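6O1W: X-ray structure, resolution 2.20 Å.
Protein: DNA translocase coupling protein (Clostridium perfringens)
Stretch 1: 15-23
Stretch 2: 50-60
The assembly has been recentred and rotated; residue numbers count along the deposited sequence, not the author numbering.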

# COMPACT_ATOMS: atom_id res chain seq x y z
N ALA A 15 1.17 -37.93 4.73
CA ALA A 15 0.76 -37.07 5.84
C ALA A 15 -0.61 -37.49 6.36
O ALA A 15 -0.77 -37.65 7.57
N PHE A 16 -1.59 -37.72 5.46
CA PHE A 16 -2.95 -38.09 5.87
C PHE A 16 -3.03 -39.48 6.52
O PHE A 16 -3.74 -39.66 7.51
N GLU A 17 -2.28 -40.45 5.98
CA GLU A 17 -2.20 -41.82 6.48
C GLU A 17 -1.57 -41.88 7.89
O GLU A 17 -2.07 -42.60 8.74
N GLN A 18 -0.50 -41.08 8.14
CA GLN A 18 0.14 -40.97 9.49
C GLN A 18 -0.92 -40.49 10.54
O GLN A 18 -0.84 -40.86 11.71
N LEU A 19 -1.92 -39.70 10.10
CA LEU A 19 -2.99 -39.20 10.97
C LEU A 19 -4.23 -40.09 10.97
O LEU A 19 -5.16 -39.83 11.74
N ASN A 20 -4.27 -41.11 10.09
CA ASN A 20 -5.47 -41.92 9.82
C ASN A 20 -6.64 -40.96 9.54
O ASN A 20 -7.73 -41.08 10.12
N PHE A 21 -6.36 -39.93 8.73
CA PHE A 21 -7.33 -38.91 8.39
C PHE A 21 -8.12 -39.40 7.18
O PHE A 21 -7.84 -39.01 6.05
N VAL A 22 -9.10 -40.29 7.43
CA VAL A 22 -9.92 -40.96 6.39
C VAL A 22 -11.43 -40.74 6.62
O VAL A 22 -11.85 -40.63 7.77
N GLY A 23 -12.21 -40.71 5.53
CA GLY A 23 -13.66 -40.57 5.60
C GLY A 23 -14.34 -41.91 5.84
O GLY A 23 -13.64 -42.91 6.03
N MSE A 50 -14.79 -37.50 2.29
CA MSE A 50 -16.03 -37.62 3.03
C MSE A 50 -15.88 -37.09 4.46
O MSE A 50 -16.78 -37.29 5.27
N ILE A 51 -14.75 -36.41 4.78
CA ILE A 51 -14.51 -35.89 6.13
C ILE A 51 -15.21 -34.53 6.28
O ILE A 51 -14.96 -33.63 5.48
N PRO A 52 -16.10 -34.38 7.30
CA PRO A 52 -16.81 -33.10 7.46
C PRO A 52 -15.87 -31.90 7.72
O PRO A 52 -14.78 -32.06 8.29
N ILE A 53 -16.27 -30.72 7.25
CA ILE A 53 -15.52 -29.46 7.37
C ILE A 53 -15.10 -29.15 8.83
O ILE A 53 -14.00 -28.67 9.05
N GLU A 54 -15.98 -29.45 9.81
CA GLU A 54 -15.74 -29.23 11.23
C GLU A 54 -14.61 -30.13 11.74
O GLU A 54 -13.83 -29.69 12.58
N THR A 55 -14.47 -31.34 11.17
CA THR A 55 -13.34 -32.22 11.48
C THR A 55 -12.02 -31.64 10.88
O THR A 55 -11.03 -31.54 11.60
N TRP A 56 -12.04 -31.16 9.60
CA TRP A 56 -10.87 -30.50 8.99
C TRP A 56 -10.46 -29.32 9.87
O TRP A 56 -9.26 -29.10 10.08
N LYS A 57 -11.45 -28.55 10.39
CA LYS A 57 -11.16 -27.38 11.21
C LYS A 57 -10.51 -27.75 12.54
O LYS A 57 -9.56 -27.08 12.96
N SER A 58 -10.93 -28.88 13.13
CA SER A 58 -10.31 -29.40 14.35
C SER A 58 -8.86 -29.84 14.09
O SER A 58 -8.01 -29.81 15.00
N TYR A 59 -8.59 -30.24 12.84
CA TYR A 59 -7.26 -30.71 12.48
C TYR A 59 -6.34 -29.63 12.01
O TYR A 59 -5.22 -29.97 11.71
N ILE A 60 -6.76 -28.34 11.96
CA ILE A 60 -5.91 -27.23 11.46
C ILE A 60 -4.52 -27.19 12.15
O ILE A 60 -3.50 -27.19 11.44

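The contact is built around one aromatic residue. Phe-21 lies just past the end of the first helix, where Asn-20 adopts positive phi and a Schellman motif closes the last turn; the bond from Phe-21 N to Phe-16 O, 2.9 Å, is part of that closure. Its CA-to-CB bond points sideways, but with chi1 at t and chi2 at 70° the ring reaches the second stretch and has more area covered across the contact than any other residue here.

Two of its neighbours are aromatic, and both receive its edge. Against Trp-56 the geometry is almost a perfect T: the planes stand at 89°, the centroid of the six-membered ring is 5.0 Å from that of Phe-21, and Phe-21 CE2 comes 3.8 Å from Trp-56 CE2. Against Tyr-59 the planes meet at 55°, the centroids are 4.7 Å apart, and Phe-21 CE1 sits over the tyrosine face, 3.5 Å from Tyr-59 CD1. Trp-56 and Tyr-59 are three positions apart, so the second helix and the residue just after it offer two ring faces to a single phenyl group. Trp-56 (chi1 m, chi2 84°) starts sideways and swings its indole inward; Tyr-59 points toward the first stretch, with chi1 at -91°, between wells.

The face of Phe-21 is used by an aliphatic group. Ile-51, chi1 m and chi2 t, points toward the first stretch and sets CD1 3.8 Å from the centroid of the Phe-21 ring, only 18° off the normal, a CH-pi contact. The same methyl lies 3.5 Å from Phe-21 O, so it packs against backbone as well as ring.

Looser apolar contacts extend the patch. Phe-16, chi1 m, brings CZ to 4.1 Å from Trp-56 CH2, and Leu-19, in the m, t rotamer and pointing toward the second stretch, places CD1 4.3 Å from Tyr-59 CD2. Thr-55 adds its methyl, with CG2 4.2 Å from Phe-21 CE1.

Where the CA atoms of the two stretches come nearest each other, the rule is absence. The CA atoms of Gly-23 and Met-50 are 4.6 Å apart, and Gly-23 CA lies 4.1 Å from Met-50 CB. A CB on Gly-23 would fall 2.8 Å from Met-50 CB, a clash. Met-50, modelled as selenomethionine, leads its SE end away.

No direct hydrogen bond joins the stretches; water does that work at the tyrosine. Water 1 donates to Leu-19 O at 2.7 Å and is hydrogen-bonded to Tyr-59 OH, also at 2.7 Å. Water 2 donates to Asn-20 O at 2.9 Å and is hydrogen-bonded to Tyr-59 OH at 3.0 Å. The hydroxyl is thus linked to two carbonyls at the helix end while its ring packs with Phe-21. Within the second stretch, Trp-56 NE1 makes a weak hydrogen bond to Ile-51 O, 3.2 Å, tying together two of the residues that surround the phenyl ring.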

# COMPACT_ATOMS: atom_id res chain seq x y z
CB ALA A 15 0.77 -35.60 5.39
CB PHE A 16 -3.89 -37.97 4.68
CG PHE A 16 -4.16 -36.57 4.21
CD1 PHE A 16 -4.50 -35.56 5.12
CD2 PHE A 16 -4.14 -36.25 2.86
CE1 PHE A 16 -4.75 -34.26 4.68
CE2 PHE A 16 -4.42 -34.95 2.43
CZ PHE A 16 -4.74 -33.97 3.34
CB GLU A 17 -1.41 -42.68 5.49
CG GLU A 17 -2.28 -43.17 4.35
CD GLU A 17 -1.56 -43.89 3.23
OE1 GLU A 17 -0.34 -44.16 3.36
OE2 GLU A 17 -2.22 -44.20 2.21
CB GLN A 18 1.28 -39.93 9.46
CG GLN A 18 2.60 -40.47 8.96
CD GLN A 18 3.64 -39.40 8.73
OE1 GLN A 18 3.37 -38.19 8.60
NE2 GLN A 18 4.87 -39.84 8.67
CB LEU A 19 -3.39 -37.78 10.51
CG LEU A 19 -2.31 -36.70 10.54
CD1 LEU A 19 -2.81 -35.39 9.95
CD2 LEU A 19 -1.72 -36.55 11.92
CB ASN A 20 -5.79 -42.97 10.92
CG ASN A 20 -6.85 -43.96 10.48
OD1 ASN A 20 -7.89 -44.12 11.13
ND2 ASN A 20 -6.63 -44.63 9.35
CB PHE A 21 -6.62 -37.58 8.16
CG PHE A 21 -7.49 -36.36 8.11
CD1 PHE A 21 -8.12 -35.89 9.26
CD2 PHE A 21 -7.63 -35.63 6.94
CE1 PHE A 21 -8.88 -34.71 9.23
CE2 PHE A 21 -8.43 -34.48 6.91
CZ PHE A 21 -9.03 -34.02 8.06
CB VAL A 22 -9.60 -42.48 6.25
CG1 VAL A 22 -8.14 -42.73 5.87
CG2 VAL A 22 -9.97 -43.25 7.52
CB MSE A 50 -16.48 -39.09 3.04
CG MSE A 50 -17.08 -39.55 1.73
SE MSE A 50 -17.82 -41.34 1.95
CE MSE A 50 -19.41 -40.91 3.09
CB ILE A 51 -13.00 -35.84 6.50
CG1 ILE A 51 -12.34 -37.23 6.31
CG2 ILE A 51 -12.79 -35.32 7.92
CD1 ILE A 51 -10.86 -37.21 6.14
CB PRO A 52 -17.79 -33.35 8.63
CG PRO A 52 -17.33 -34.61 9.29
CD PRO A 52 -16.51 -35.38 8.32
CB ILE A 53 -16.30 -28.28 6.71
CG1 ILE A 53 -15.44 -27.01 6.57
CG2 ILE A 53 -17.61 -27.96 7.45
CD1 ILE A 53 -14.49 -26.99 5.51
CB GLU A 54 -17.03 -29.32 12.09
CG GLU A 54 -18.10 -30.26 11.57
CD GLU A 54 -18.99 -29.73 10.46
OE1 GLU A 54 -19.66 -28.69 10.67
OE2 GLU A 54 -19.02 -30.36 9.38
CB THR A 55 -13.63 -33.66 11.12
OG1 THR A 55 -14.77 -34.06 11.88
CG2 THR A 55 -12.45 -34.59 11.45
CB TRP A 56 -11.19 -29.95 7.57
CG TRP A 56 -11.22 -30.98 6.48
CD1 TRP A 56 -12.26 -31.79 6.13
CD2 TRP A 56 -10.16 -31.29 5.56
NE1 TRP A 56 -11.93 -32.56 5.03
CE2 TRP A 56 -10.63 -32.29 4.67
CE3 TRP A 56 -8.82 -30.86 5.43
CZ2 TRP A 56 -9.84 -32.83 3.65
CZ3 TRP A 56 -8.03 -31.41 4.44
CH2 TRP A 56 -8.54 -32.38 3.56
CB LYS A 57 -12.40 -26.50 11.39
CG LYS A 57 -12.70 -25.74 10.08
CD LYS A 57 -13.87 -24.78 10.16
CE LYS A 57 -14.03 -24.07 8.84
NZ LYS A 57 -15.01 -22.95 8.91
CB SER A 58 -11.11 -30.59 14.86
OG SER A 58 -12.29 -30.08 15.46
CB TYR A 59 -7.36 -31.83 11.44
CG TYR A 59 -7.43 -33.19 12.07
CD1 TYR A 59 -8.62 -33.69 12.59
CD2 TYR A 59 -6.30 -34.00 12.14
CE1 TYR A 59 -8.70 -34.97 13.12
CE2 TYR A 59 -6.35 -35.27 12.73
CZ TYR A 59 -7.56 -35.75 13.21
OH TYR A 59 -7.62 -37.02 13.74
CB ILE A 60 -6.62 -25.84 11.47
CG1 ILE A 60 -7.54 -25.71 10.24
CG2 ILE A 60 -5.61 -24.65 11.51
CD1 ILE A 60 -8.51 -24.45 10.28
O HOH W 1 -5.20 -38.25 13.90
O HOH W 2 -8.19 -39.72 12.62